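Glucose-binding protein (Thermus thermophilus HB27, PDB 2B3F) binds galactose and glucose between two lobes and probably delivers sugar to a binding-protein-dependent transport system. Local coordinates at residues R80-S85 / K287-A292; A147-L152 / E158-L163; N188-K193 / G349-E354; T307-K312 / S324-Y329. All coordinates share one frame; numbering follows the deposited sequence.

In the fold
From the N terminus, the first segment to find a partner is 80-85, whose mate 287-292 lies some 200 residues on; contact 1 thus closes a long loop and fastens the approach to helix 85-91 to helix 289-299. Nested inside that loop, contact 2 is a short closure folding helix 142-154 onto edge strand 161-162. Helix 166-190 follows, and its end opens contact 3, which crosses contact 1 because 349-354 comes after 287-292. Contact 4 is nested within contact 3, joining helix 302-312, whose Lys-312 reaches the sugar, to the approach to helix 328-339. Contacts 3 and 4 lie on opposite sides of the chain's centre, their own centres about 30 Å apart.

Contact 1. Residues R80-S85 / K287-A292; sequences RMEDLS and KNRQNA
Glu-82 and Arg-289 meet in a bidentate, side-on salt bridge at the surface of this periplasmic-binding-protein fold, tying the loop before helix 85-91 to the first turn of helix 289-299. NE of Arg-289 donates to OE2 of Glu-82 over 2.8 Å, at an N-H...O angle of 166°, while NH2 of Arg-289 donates to OE1 of Glu-82 over 2.9 Å. Both oxygens use their syn lone pairs, and the carboxylate and guanidinium planes lie only 16° apart, so the two bonds together fix the rotation of both groups. The arginine carries its head across in an extended chain whose CG stands anti to the backbone N (chi1 -175°), and the glutamate crosses it at about a right angle.

Further out, the backbones are placed by other bonds. Glu-82 pairs through its main chain with Leu-282, and Asn-288, the N-cap residue before Arg-289, sends ND2 to Asp-61. On the other side of Glu-82, Asp-83 forms an Asx turn leading into helix 85-91. Its OD1 gathers three donors: the backbone N of Ile-111, the OG of Ser-85 at 2.7 Å from Asp-83 OD1, and the backbone N of Ser-85 at 3.0 Å from it.

Contact 2. Residues A147-L152 / E158-L163; sequences ATCQTL and EAPLAL
Pro-160 presses its ring against one side of helix 142-154, with CB and CG wedged between Cys-149 and Leu-152. The closest side-chain approach is SG of Cys-149 to CB of Pro-160, 3.6 Å. CG of the proline lies 3.9 Å from CB of Cys-149 and comes nearer still to the helix backbone, 3.5 Å from the O of Cys-149. The thiol is brought to the ring by a first torsion of -76°, which sets SG beside the backbone N and anti to the carbonyl carbon. One turn on, Leu-152 runs alongside the proline in the opposite sense: its CD1 branch touches Pro-160 CB at 3.9 Å, and its own CB lies 4.0 Å from Pro-160 CG.

No hydrogen bond joins the two segments. All three touching residues are buried, and the apolar contact folds the helix back over the start of strand 161-162, an edge strand of the four-stranded mixed sheet. This is a helix packed on the next strand of an alpha/beta lobe, as in other solute-binding proteins. The carbonyl of Pro-160 faces the neighbouring main chain and bonds to Ala-237 and Phe-238, and Leu-152 also touches Phe-238 and Trp-134.

The far side of the helix is quite different. Ala-147 and Gln-150 are exposed, and Gln-150 directs its CB away from the proline. Thr-151, partly exposed, settles its hydroxyl within the helix: OG1 donates to the O of Ala-147 over 3.2 Å, while the backbone N of Thr-151 approaches that oxygen from the opposite face of the carbonyl plane.

Contact 3. Residues N188-K193 / G349-E354; sequences NLWNGK and GAVAPE
Trp-190 lays its indole against Val-351 and Ala-352, and the contact can be read outward along its side chain. CB starts 3.6 Å from the O of Val-351. CG, turned anti to the carbonyl carbon (chi1 -50°), is 3.7 Å from Val-351 CB. Beyond it the five-membered ring, from CD1 through NE1 to CE2 and CD2, lies beneath a single methyl: CG2 of Val-351 sits 3.6 Å from the ring centroid and 1° off its normal, an almost perfectly centred CH-pi contact. Val-351 offers this branch because its first torsion puts CG2 between the backbone N and the carbonyl carbon. Toward the benzo end, CE3 and CZ3 of Trp-190 each lie 3.9 Å from CB of Ala-352, which approaches the ring obliquely. The opposite indole face carries CB of Leu-189, 3.7 Å above the plane. With an alanine at Trp-190, Val-351 CG2 and Ala-352 CB would probably lose the surface they rest on, leaving a gap between the helix end and the loop.

Beside the apolar contact, one water bridges the main chains, donating to the O of Trp-190 and to the O of Val-351, each at 2.7 Å. Past the tryptophan the chain turns away through Gly-192, at positive phi, and an Asx turn in which Asn-191 OD1 receives the backbone N of Lys-193. Edge-to-face partners Trp-186, Phe-196 and Phe-356 surround the indole, making this an aromatic cluster that joins the C-terminal end of helix 166-190 to the loop before helix 354-370.

Contact 4. Residues T307-K312 / S324-Y329; sequences TSNPLK and SKYNAY. Unlike the reference sequence in segment 307-312: Ser-308 (reference Phe). With GAL (beta-D-galactopyranose), chain G.
Pro-310 and Tyr-326 are set obliquely, with CG of the proline over one face of the phenol, offset toward its rim. CG of Pro-310 stands 3.8 Å from the centroid of the Tyr-326 ring and 15° off its normal, a CH-pi contact, while CD of the proline lies 3.7 Å from CE1 of the tyrosine. The neighbouring residue takes a different part of the same ring: CB of Asn-309 meets its edge, near the plane, 3.5 Å from Tyr-326 OH. A first torsion of -66° sets the tyrosine ring anti to its carbonyl carbon and lets it reach across to the helix, where its hydroxyl bonds to Asp-306 OD1. A leucine in place of Tyr-326 would probably leave Asp-306 without this partner and strip Pro-310 of its flat aromatic support.

Backbone groups add to the contact at the proline. The O of Lys-325 lies 3.3 Å from Pro-310 CG, and one water links the O of Pro-310, at 3.3 Å, to the N of Asn-327, at 2.8 Å. Helix 302-312 is kinked here, two residues before Lys-312: Pro-310 has no N-H to give, and Leu-311 N makes only a weak bond, to Ser-308 O. The chain of that lysine bends at chi2 and chi4 and places NZ 2.9 Å from O3 of the bound galactose, with His-119 as a second partner. Asn-309 is held by Ser-314 and the carbonyl of Val-116. Helix 302-312 lies with Ser-308 and Leu-311 against helix 15-27, while Asn-327 and Tyr-329, leading into helix 328-339, rest on helix 244-252.

Contact 1. Residues R80-S85 / K287-A292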
loop_
_atom_site.group_PDB
_atom_site.type_symbol
_atom_site.label_atom_id
_atom_site.label_comp_id
_atom_site.label_asym_id
_atom_site.label_seq_id
_atom_site.Cartn_x
_atom_site.Cartn_y
_atom_site.Cartn_z
ATOM N N ARG A 80 -21.020 9.352 6.262
ATOM C CA ARG A 80 -21.567 8.029 5.921
ATOM C C ARG A 80 -21.042 6.882 6.782
ATOM O O ARG A 80 -21.460 5.739 6.593
ATOM C CB ARG A 80 -21.294 7.714 4.439
ATOM C CG ARG A 80 -22.026 8.613 3.478
ATOM C CD ARG A 80 -23.574 8.505 3.548
ATOM N NE ARG A 80 -24.197 9.255 2.441
ATOM C CZ ARG A 80 -24.576 8.713 1.281
ATOM N NH1 ARG A 80 -24.414 7.419 1.051
ATOM N NH2 ARG A 80 -25.117 9.464 0.324
ATOM N N MET A 81 -20.155 7.190 7.724
ATOM C CA MET A 81 -19.552 6.194 8.591
ATOM C C MET A 81 -19.937 6.445 10.052
ATOM O O MET A 81 -20.121 7.602 10.458
ATOM C CB MET A 81 -18.022 6.257 8.506
ATOM C CG MET A 81 -17.420 6.085 7.107
ATOM S SD MET A 81 -17.937 4.562 6.329
ATOM C CE MET A 81 -16.857 3.389 7.107
ATOM N N GLU A 82 -20.012 5.363 10.828
ATOM C CA GLU A 82 -20.234 5.468 12.273
ATOM C C GLU A 82 -18.928 5.729 13.025
ATOM O O GLU A 82 -17.865 5.198 12.696
ATOM C CB GLU A 82 -20.870 4.192 12.830
ATOM C CG GLU A 82 -22.286 3.966 12.404
ATOM C CD GLU A 82 -23.026 2.998 13.313
ATOM O OE1 GLU A 82 -22.682 2.946 14.522
ATOM O OE2 GLU A 82 -23.937 2.303 12.804
ATOM N N ASP A 83 -19.031 6.545 14.067
ATOM C CA ASP A 83 -17.941 6.810 14.987
ATOM C C ASP A 83 -17.722 5.574 15.844
ATOM O O ASP A 83 -18.672 5.054 16.442
ATOM C CB ASP A 83 -18.330 8.018 15.857
ATOM C CG ASP A 83 -17.246 8.463 16.806
ATOM O OD1 ASP A 83 -16.159 7.871 16.881
ATOM O OD2 ASP A 83 -17.507 9.466 17.520
ATOM N N LEU A 84 -16.478 5.099 15.885
ATOM C CA LEU A 84 -16.104 3.873 16.575
ATOM C C LEU A 84 -15.435 4.115 17.939
ATOM O O LEU A 84 -14.910 3.182 18.531
ATOM C CB LEU A 84 -15.144 3.050 15.701
ATOM C CG LEU A 84 -15.635 2.733 14.283
ATOM C CD1 LEU A 84 -14.568 1.930 13.531
ATOM C CD2 LEU A 84 -16.933 1.950 14.330
ATOM N N SER A 85 -15.459 5.357 18.423
ATOM C CA SER A 85 -14.804 5.710 19.693
ATOM C C SER A 85 -15.191 4.776 20.853
ATOM O O SER A 85 -14.318 4.294 21.584
ATOM C CB SER A 85 -15.101 7.172 20.050
ATOM O OG SER A 85 -14.586 8.058 19.050
ATOM N N LYS A 287 -26.740 -3.273 6.686
ATOM C CA LYS A 287 -27.854 -4.174 6.921
ATOM C C LYS A 287 -27.593 -5.117 8.097
ATOM O O LYS A 287 -28.541 -5.511 8.789
ATOM C CB LYS A 287 -28.204 -4.954 5.645
ATOM C CG LYS A 287 -28.852 -4.092 4.569
ATOM C CD LYS A 287 -29.150 -4.911 3.351
ATOM C CE LYS A 287 -29.769 -4.094 2.237
ATOM N NZ LYS A 287 -29.815 -4.910 0.979
ATOM N N ASN A 288 -26.330 -5.467 8.333
ATOM C CA ASN A 288 -25.944 -6.430 9.378
ATOM C C ASN A 288 -24.949 -5.797 10.346
ATOM O O ASN A 288 -23.799 -6.189 10.445
ATOM C CB ASN A 288 -25.409 -7.724 8.763
ATOM C CG ASN A 288 -26.331 -8.280 7.675
ATOM O OD1 ASN A 288 -27.442 -8.738 7.962
ATOM N ND2 ASN A 288 -25.888 -8.217 6.419
ATOM N N ARG A 289 -25.454 -4.829 11.095
ATOM C CA ARG A 289 -24.631 -3.952 11.922
ATOM C C ARG A 289 -23.879 -4.714 13.004
ATOM O O ARG A 289 -22.685 -4.538 13.166
ATOM C CB ARG A 289 -25.499 -2.880 12.575
ATOM C CG ARG A 289 -24.712 -1.859 13.351
ATOM C CD ARG A 289 -25.606 -0.720 13.833
ATOM N NE ARG A 289 -24.854 0.286 14.580
ATOM C CZ ARG A 289 -24.545 0.210 15.873
ATOM N NH1 ARG A 289 -24.945 -0.815 16.621
ATOM N NH2 ARG A 289 -23.838 1.178 16.440
ATOM N N GLN A 290 -24.576 -5.553 13.776
ATOM C CA GLN A 290 -23.888 -6.283 14.846
ATOM C C GLN A 290 -22.837 -7.259 14.324
ATOM O O GLN A 290 -21.760 -7.390 14.893
ATOM C CB GLN A 290 -24.873 -7.027 15.756
ATOM C CG GLN A 290 -24.203 -7.623 16.988
ATOM C CD GLN A 290 -23.522 -6.571 17.862
ATOM O OE1 GLN A 290 -24.094 -5.506 18.129
ATOM N NE2 GLN A 290 -22.295 -6.868 18.313
ATOM N N ASN A 291 -23.166 -7.964 13.249
ATOM C CA ASN A 291 -22.217 -8.916 12.676
ATOM C C ASN A 291 -20.969 -8.166 12.195
ATOM O O ASN A 291 -19.850 -8.659 12.329
ATOM C CB ASN A 291 -22.855 -9.706 11.538
ATOM C CG ASN A 291 -23.919 -10.697 12.023
ATOM O OD1 ASN A 291 -24.805 -11.115 11.266
ATOM N ND2 ASN A 291 -23.814 -11.089 13.279
ATOM N N ALA A 292 -21.178 -6.953 11.681
ATOM C CA ALA A 292 -20.051 -6.092 11.237
ATOM C C ALA A 292 -19.193 -5.660 12.418
ATOM O O ALA A 292 -17.963 -5.714 12.379
ATOM C CB ALA A 292 -20.582 -4.873 10.489
#

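Contact 2. Residues A147-L152 / E158-L163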
loop_
_atom_site.group_PDB
_atom_site.type_symbol
_atom_site.label_atom_id
_atom_site.label_comp_id
_atom_site.label_asym_id
_atom_site.label_seq_id
_atom_site.Cartn_x
_atom_site.Cartn_y
_atom_site.Cartn_z
ATOM N N ALA A 147 23.321 2.805 -12.720
ATOM C CA ALA A 147 24.603 2.217 -13.172
ATOM C C ALA A 147 24.566 0.691 -13.248
ATOM O O ALA A 147 25.023 0.091 -14.226
ATOM C CB ALA A 147 25.750 2.685 -12.266
ATOM N N THR A 148 24.009 0.053 -12.221
ATOM C CA THR A 148 23.849 -1.400 -12.230
ATOM C C THR A 148 22.934 -1.871 -13.361
ATOM O O THR A 148 23.209 -2.865 -14.021
ATOM C CB THR A 148 23.346 -1.920 -10.854
ATOM O OG1 THR A 148 24.361 -1.693 -9.864
ATOM C CG2 THR A 148 23.011 -3.407 -10.911
ATOM N N CYS A 149 21.837 -1.161 -13.587
ATOM C CA CYS A 149 20.940 -1.520 -14.679
ATOM C C CYS A 149 21.624 -1.414 -16.053
ATOM O O CYS A 149 21.366 -2.223 -16.935
ATOM C CB CYS A 149 19.673 -0.646 -14.645
ATOM S SG CYS A 149 18.511 -1.141 -13.351
ATOM N N GLN A 150 22.483 -0.409 -16.221
ATOM C CA GLN A 150 23.257 -0.258 -17.466
ATOM C C GLN A 150 24.207 -1.456 -17.659
ATOM O O GLN A 150 24.224 -2.098 -18.714
ATOM C CB GLN A 150 24.031 1.057 -17.449
ATOM C CG GLN A 150 24.611 1.461 -18.807
ATOM C CD GLN A 150 23.539 1.939 -19.783
ATOM O OE1 GLN A 150 22.696 1.156 -20.241
ATOM N NE2 GLN A 150 23.577 3.234 -20.117
ATOM N N THR A 151 24.955 -1.779 -16.609
ATOM C CA THR A 151 25.757 -3.009 -16.572
ATOM C C THR A 151 24.934 -4.235 -16.972
ATOM O O THR A 151 25.395 -5.072 -17.754
ATOM C CB THR A 151 26.355 -3.237 -15.166
ATOM O OG1 THR A 151 27.198 -2.138 -14.827
ATOM C CG2 THR A 151 27.173 -4.525 -15.104
ATOM N N LEU A 152 23.708 -4.345 -16.443
ATOM C CA LEU A 152 22.871 -5.515 -16.707
ATOM C C LEU A 152 22.381 -5.545 -18.149
ATOM O O LEU A 152 22.278 -6.620 -18.745
ATOM C CB LEU A 152 21.676 -5.576 -15.732
ATOM C CG LEU A 152 22.022 -5.943 -14.291
ATOM C CD1 LEU A 152 20.878 -5.561 -13.339
ATOM C CD2 LEU A 152 22.346 -7.433 -14.180
ATOM N N GLU A 158 17.708 -7.014 -20.920
ATOM C CA GLU A 158 17.055 -5.899 -21.616
ATOM C C GLU A 158 16.304 -4.906 -20.711
ATOM O O GLU A 158 16.294 -3.703 -20.963
ATOM C CB GLU A 158 16.025 -6.452 -22.607
ATOM C CG GLU A 158 16.463 -6.537 -24.052
ATOM C CD GLU A 158 15.358 -7.106 -24.954
ATOM O OE1 GLU A 158 14.172 -6.733 -24.774
ATOM O OE2 GLU A 158 15.679 -7.945 -25.838
ATOM N N ALA A 159 15.625 -5.448 -19.705
ATOM C CA ALA A 159 14.733 -4.664 -18.850
ATOM C C ALA A 159 15.002 -5.105 -17.424
ATOM O O ALA A 159 14.286 -5.968 -16.897
ATOM C CB ALA A 159 13.294 -4.901 -19.228
ATOM N N PRO A 160 16.074 -4.567 -16.823
ATOM C CA PRO A 160 16.429 -4.956 -15.454
ATOM C C PRO A 160 15.388 -4.596 -14.383
ATOM O O PRO A 160 15.394 -5.210 -13.311
ATOM C CB PRO A 160 17.728 -4.180 -15.184
ATOM C CG PRO A 160 18.237 -3.778 -16.522
ATOM C CD PRO A 160 17.042 -3.606 -17.383
ATOM N N LEU A 161 14.537 -3.614 -14.664
ATOM C CA LEU A 161 13.453 -3.243 -13.733
ATOM C C LEU A 161 12.126 -3.817 -14.202
ATOM O O LEU A 161 11.713 -3.593 -15.342
ATOM C CB LEU A 161 13.357 -1.725 -13.590
ATOM C CG LEU A 161 12.234 -1.226 -12.661
ATOM C CD1 LEU A 161 12.476 -1.710 -11.248
ATOM C CD2 LEU A 161 12.135 0.280 -12.707
ATOM N N ALA A 162 11.470 -4.576 -13.321
ATOM C CA ALA A 162 10.123 -5.073 -13.550
ATOM C C ALA A 162 9.139 -3.982 -13.155
ATOM O O ALA A 162 9.335 -3.308 -12.133
ATOM C CB ALA A 162 9.862 -6.343 -12.737
ATOM N N LEU A 163 8.114 -3.801 -13.972
ATOM C CA LEU A 163 7.090 -2.790 -13.748
ATOM C C LEU A 163 5.770 -3.244 -14.380
ATOM O O LEU A 163 5.782 -3.996 -15.365
ATOM C CB LEU A 163 7.570 -1.466 -14.326
ATOM C CG LEU A 163 6.787 -0.191 -14.068
ATOM C CD1 LEU A 163 6.688 0.090 -12.589
ATOM C CD2 LEU A 163 7.480 0.931 -14.796
#

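Contact 3. Residues N188-K193 / G349-E354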
loop_
_atom_site.group_PDB
_atom_site.type_symbol
_atom_site.label_atom_id
_atom_site.label_comp_id
_atom_site.label_asym_id
_atom_site.label_seq_id
_atom_site.Cartn_x
_atom_site.Cartn_y
_atom_site.Cartn_z
ATOM N N ASN A 188 6.048 17.612 3.225
ATOM C CA ASN A 188 5.685 18.977 2.857
ATOM C C ASN A 188 4.856 19.079 1.580
ATOM O O ASN A 188 4.170 20.083 1.381
ATOM C CB ASN A 188 6.923 19.864 2.774
ATOM C CG ASN A 188 7.498 20.194 4.150
ATOM O OD1 ASN A 188 6.783 20.162 5.156
ATOM N ND2 ASN A 188 8.798 20.496 4.196
ATOM N N LEU A 189 4.876 18.047 0.738
ATOM C CA LEU A 189 3.970 18.041 -0.410
ATOM C C LEU A 189 2.523 17.998 0.049
ATOM O O LEU A 189 1.656 18.637 -0.554
ATOM C CB LEU A 189 4.236 16.847 -1.340
ATOM C CG LEU A 189 5.571 16.802 -2.065
ATOM C CD1 LEU A 189 5.761 15.437 -2.743
ATOM C CD2 LEU A 189 5.674 17.934 -3.083
ATOM N N TRP A 190 2.263 17.248 1.118
ATOM C CA TRP A 190 0.894 16.847 1.462
ATOM C C TRP A 190 0.206 17.830 2.406
ATOM O O TRP A 190 -1.016 17.831 2.505
ATOM C CB TRP A 190 0.907 15.395 1.989
ATOM C CG TRP A 190 1.658 14.577 1.016
ATOM C CD1 TRP A 190 2.842 13.947 1.211
ATOM C CD2 TRP A 190 1.319 14.380 -0.362
ATOM N NE1 TRP A 190 3.256 13.351 0.052
ATOM C CE2 TRP A 190 2.347 13.616 -0.936
ATOM C CE3 TRP A 190 0.246 14.779 -1.162
ATOM C CZ2 TRP A 190 2.340 13.247 -2.275
ATOM C CZ3 TRP A 190 0.237 14.404 -2.486
ATOM C CH2 TRP A 190 1.273 13.646 -3.031
ATOM N N ASN A 191 1.006 18.679 3.054
ATOM C CA ASN A 191 0.495 19.813 3.843
ATOM C C ASN A 191 0.559 21.122 3.049
ATOM O O ASN A 191 0.153 22.174 3.541
ATOM C CB ASN A 191 1.239 19.921 5.197
ATOM C CG ASN A 191 2.745 20.173 5.049
ATOM O OD1 ASN A 191 3.178 20.776 4.079
ATOM N ND2 ASN A 191 3.539 19.725 6.025
ATOM N N GLY A 192 1.059 21.049 1.815
ATOM C CA GLY A 192 1.082 22.201 0.913
ATOM C C GLY A 192 2.223 23.174 1.142
ATOM O O GLY A 192 2.244 24.258 0.550
ATOM N N LYS A 193 3.181 22.800 1.986
ATOM C CA LYS A 193 4.327 23.672 2.249
ATOM C C LYS A 193 5.336 23.626 1.128
ATOM O O LYS A 193 6.054 24.601 0.903
ATOM C CB LYS A 193 5.003 23.321 3.574
ATOM C CG LYS A 193 4.172 23.775 4.780
ATOM C CD LYS A 193 4.903 23.507 6.081
ATOM C CE LYS A 193 4.170 24.135 7.270
ATOM N NZ LYS A 193 4.509 23.387 8.533
ATOM N N GLY A 349 -3.082 5.735 0.141
ATOM C CA GLY A 349 -4.141 6.421 0.881
ATOM C C GLY A 349 -3.823 7.155 2.163
ATOM O O GLY A 349 -4.729 7.735 2.773
ATOM N N ALA A 350 -2.565 7.151 2.581
ATOM C CA ALA A 350 -2.245 7.755 3.871
ATOM C C ALA A 350 -2.258 9.283 3.833
ATOM O O ALA A 350 -2.851 9.915 4.745
ATOM C CB ALA A 350 -0.938 7.247 4.393
ATOM N N VAL A 351 -1.651 9.878 2.792
ATOM C CA VAL A 351 -1.271 11.309 2.829
ATOM C C VAL A 351 -2.141 12.277 2.027
ATOM O O VAL A 351 -2.140 13.490 2.312
ATOM C CB VAL A 351 0.211 11.510 2.440
ATOM C CG1 VAL A 351 1.123 10.793 3.422
ATOM C CG2 VAL A 351 0.493 11.019 1.038
ATOM N N ALA A 352 -2.886 11.762 1.044
ATOM C CA ALA A 352 -3.693 12.605 0.169
ATOM C C ALA A 352 -5.096 12.058 0.012
ATOM O O ALA A 352 -5.305 10.849 -0.046
ATOM C CB ALA A 352 -3.043 12.704 -1.214
ATOM N N PRO A 353 -6.072 12.958 -0.138
ATOM C CA PRO A 353 -7.432 12.490 -0.346
ATOM C C PRO A 353 -7.623 11.830 -1.699
ATOM O O PRO A 353 -6.823 12.055 -2.605
ATOM C CB PRO A 353 -8.253 13.771 -0.261
ATOM C CG PRO A 353 -7.326 14.831 -0.670
ATOM C CD PRO A 353 -5.974 14.422 -0.171
ATOM N N GLU A 354 -8.679 11.035 -1.826
ATOM C CA GLU A 354 -8.997 10.368 -3.092
ATOM C C GLU A 354 -9.148 11.337 -4.276
ATOM O O GLU A 354 -8.846 10.976 -5.414
ATOM C CB GLU A 354 -10.250 9.495 -2.934
ATOM C CG GLU A 354 -9.981 8.259 -2.042
ATOM C CD GLU A 354 -11.061 7.179 -2.113
ATOM O OE1 GLU A 354 -12.260 7.545 -2.110
ATOM O OE2 GLU A 354 -10.693 5.958 -2.167
HETATM O O HOH W 1 -2.801 16.058 1.624
#

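Contact 4. Residues T307-K312 / S324-Y329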
loop_
_atom_site.group_PDB
_atom_site.type_symbol
_atom_site.label_atom_id
_atom_site.label_comp_id
_atom_site.label_asym_id
_atom_site.label_seq_id
_atom_site.Cartn_x
_atom_site.Cartn_y
_atom_site.Cartn_z
ATOM N N THR A 307 -3.002 -14.304 12.857
ATOM C CA THR A 307 -3.444 -15.350 11.922
ATOM C C THR A 307 -3.314 -14.897 10.459
ATOM O O THR A 307 -2.748 -15.614 9.620
ATOM C CB THR A 307 -4.888 -15.746 12.221
ATOM O OG1 THR A 307 -4.975 -16.261 13.565
ATOM C CG2 THR A 307 -5.391 -16.801 11.248
ATOM N N SER A 308 -3.823 -13.706 10.157
ATOM C CA SER A 308 -3.884 -13.230 8.761
ATOM C C SER A 308 -2.586 -12.649 8.232
ATOM O O SER A 308 -2.188 -12.933 7.089
ATOM C CB SER A 308 -5.019 -12.226 8.600
ATOM O OG SER A 308 -4.874 -11.143 9.497
ATOM N N ASN A 309 -1.908 -11.812 9.012
ATOM C CA ASN A 309 -0.778 -11.069 8.465
ATOM C C ASN A 309 0.406 -11.899 8.010
ATOM O O ASN A 309 1.013 -11.582 7.002
ATOM C CB ASN A 309 -0.377 -9.889 9.362
ATOM C CG ASN A 309 -1.403 -8.785 9.316
ATOM O OD1 ASN A 309 -1.708 -8.266 8.239
ATOM N ND2 ASN A 309 -1.978 -8.437 10.464
ATOM N N PRO A 310 0.745 -12.982 8.727
ATOM C CA PRO A 310 1.820 -13.832 8.190
ATOM C C PRO A 310 1.564 -14.359 6.754
ATOM O O PRO A 310 2.517 -14.569 5.993
ATOM C CB PRO A 310 1.900 -14.982 9.210
ATOM C CG PRO A 310 1.403 -14.346 10.513
ATOM C CD PRO A 310 0.283 -13.433 10.056
ATOM N N LEU A 311 0.303 -14.570 6.407
ATOM C CA LEU A 311 -0.076 -14.973 5.041
ATOM C C LEU A 311 0.019 -13.819 4.037
ATOM O O LEU A 311 0.313 -14.020 2.851
ATOM C CB LEU A 311 -1.499 -15.514 5.028
ATOM C CG LEU A 311 -1.717 -16.804 5.822
ATOM C CD1 LEU A 311 -3.216 -17.103 5.993
ATOM C CD2 LEU A 311 -1.011 -17.953 5.099
ATOM N N LYS A 312 -0.241 -12.614 4.521
ATOM C CA LYS A 312 -0.391 -11.414 3.672
ATOM C C LYS A 312 0.914 -10.756 3.242
ATOM O O LYS A 312 0.969 -10.164 2.158
ATOM C CB LYS A 312 -1.228 -10.382 4.428
ATOM C CG LYS A 312 -1.698 -9.177 3.628
ATOM C CD LYS A 312 -2.758 -9.476 2.619
ATOM C CE LYS A 312 -3.448 -8.187 2.181
ATOM N NZ LYS A 312 -2.479 -7.279 1.493
ATOM N N SER A 324 7.161 -14.412 16.507
ATOM C CA SER A 324 7.457 -15.806 16.177
ATOM C C SER A 324 6.451 -16.382 15.174
ATOM O O SER A 324 6.695 -17.442 14.612
ATOM C CB SER A 324 7.500 -16.678 17.451
ATOM O OG SER A 324 6.211 -16.827 18.018
ATOM N N LYS A 325 5.337 -15.676 14.951
ATOM C CA LYS A 325 4.323 -16.090 13.981
ATOM C C LYS A 325 4.673 -15.651 12.554
ATOM O O LYS A 325 3.995 -16.057 11.622
ATOM C CB LYS A 325 2.956 -15.531 14.359
ATOM C CG LYS A 325 2.432 -15.987 15.715
ATOM C CD LYS A 325 2.337 -17.497 15.787
ATOM C CE LYS A 325 1.725 -17.947 17.114
ATOM N NZ LYS A 325 1.875 -19.434 17.294
ATOM N N TYR A 326 5.749 -14.872 12.408
ATOM C CA TYR A 326 6.147 -14.257 11.131
ATOM C C TYR A 326 7.450 -14.867 10.632
ATOM O O TYR A 326 8.325 -15.262 11.419
ATOM C CB TYR A 326 6.277 -12.719 11.285
ATOM C CG TYR A 326 4.944 -12.094 11.581
ATOM C CD1 TYR A 326 4.191 -11.482 10.580
ATOM C CD2 TYR A 326 4.386 -12.164 12.867
ATOM C CE1 TYR A 326 2.932 -10.958 10.848
ATOM C CE2 TYR A 326 3.138 -11.655 13.142
ATOM C CZ TYR A 326 2.406 -11.032 12.139
ATOM O OH TYR A 326 1.152 -10.551 12.407
ATOM N N ASN A 327 7.564 -14.958 9.310
ATOM C CA ASN A 327 8.762 -15.440 8.658
ATOM C C ASN A 327 9.855 -14.369 8.676
ATOM O O ASN A 327 9.693 -13.305 9.279
ATOM C CB ASN A 327 8.432 -15.959 7.227
ATOM C CG ASN A 327 8.063 -14.848 6.253
ATOM O OD1 ASN A 327 8.410 -13.695 6.456
ATOM N ND2 ASN A 327 7.351 -15.207 5.184
ATOM N N ALA A 328 10.978 -14.658 8.034
ATOM C CA ALA A 328 12.121 -13.768 8.058
ATOM C C ALA A 328 11.807 -12.386 7.474
ATOM O O ALA A 328 12.300 -11.388 7.971
ATOM C CB ALA A 328 13.274 -14.404 7.329
ATOM N N TYR A 329 10.971 -12.328 6.428
ATOM C CA TYR A 329 10.526 -11.024 5.941
ATOM C C TYR A 329 9.710 -10.253 7.021
ATOM O O TYR A 329 10.044 -9.115 7.362
ATOM C CB TYR A 329 9.748 -11.050 4.582
ATOM C CG TYR A 329 9.389 -9.616 4.313
ATOM C CD1 TYR A 329 10.362 -8.720 3.896
ATOM C CD2 TYR A 329 8.129 -9.103 4.645
ATOM C CE1 TYR A 329 10.092 -7.372 3.760
ATOM C CE2 TYR A 329 7.857 -7.757 4.513
ATOM C CZ TYR A 329 8.859 -6.898 4.079
ATOM O OH TYR A 329 8.626 -5.569 3.954
HETATM C C1 GAL G . -2.879 -1.901 -1.430
HETATM C C2 GAL G . -3.534 -2.627 -0.247
HETATM C C3 GAL G . -2.918 -3.999 -0.010
HETATM C C4 GAL G . -2.893 -4.823 -1.299
HETATM C C5 GAL G . -2.309 -3.947 -2.435
HETATM C C6 GAL G . -2.238 -4.640 -3.805
HETATM O O1 GAL G . -3.499 -0.675 -1.679
HETATM O O2 GAL G . -3.442 -1.795 0.921
HETATM O O3 GAL G . -3.653 -4.698 0.984
HETATM O O4 GAL G . -4.207 -5.241 -1.558
HETATM O O5 GAL G . -3.017 -2.740 -2.583
HETATM O O6 GAL G . -3.515 -4.781 -4.352
HETATM O O HOH W 2 5.244 -14.473 7.800
#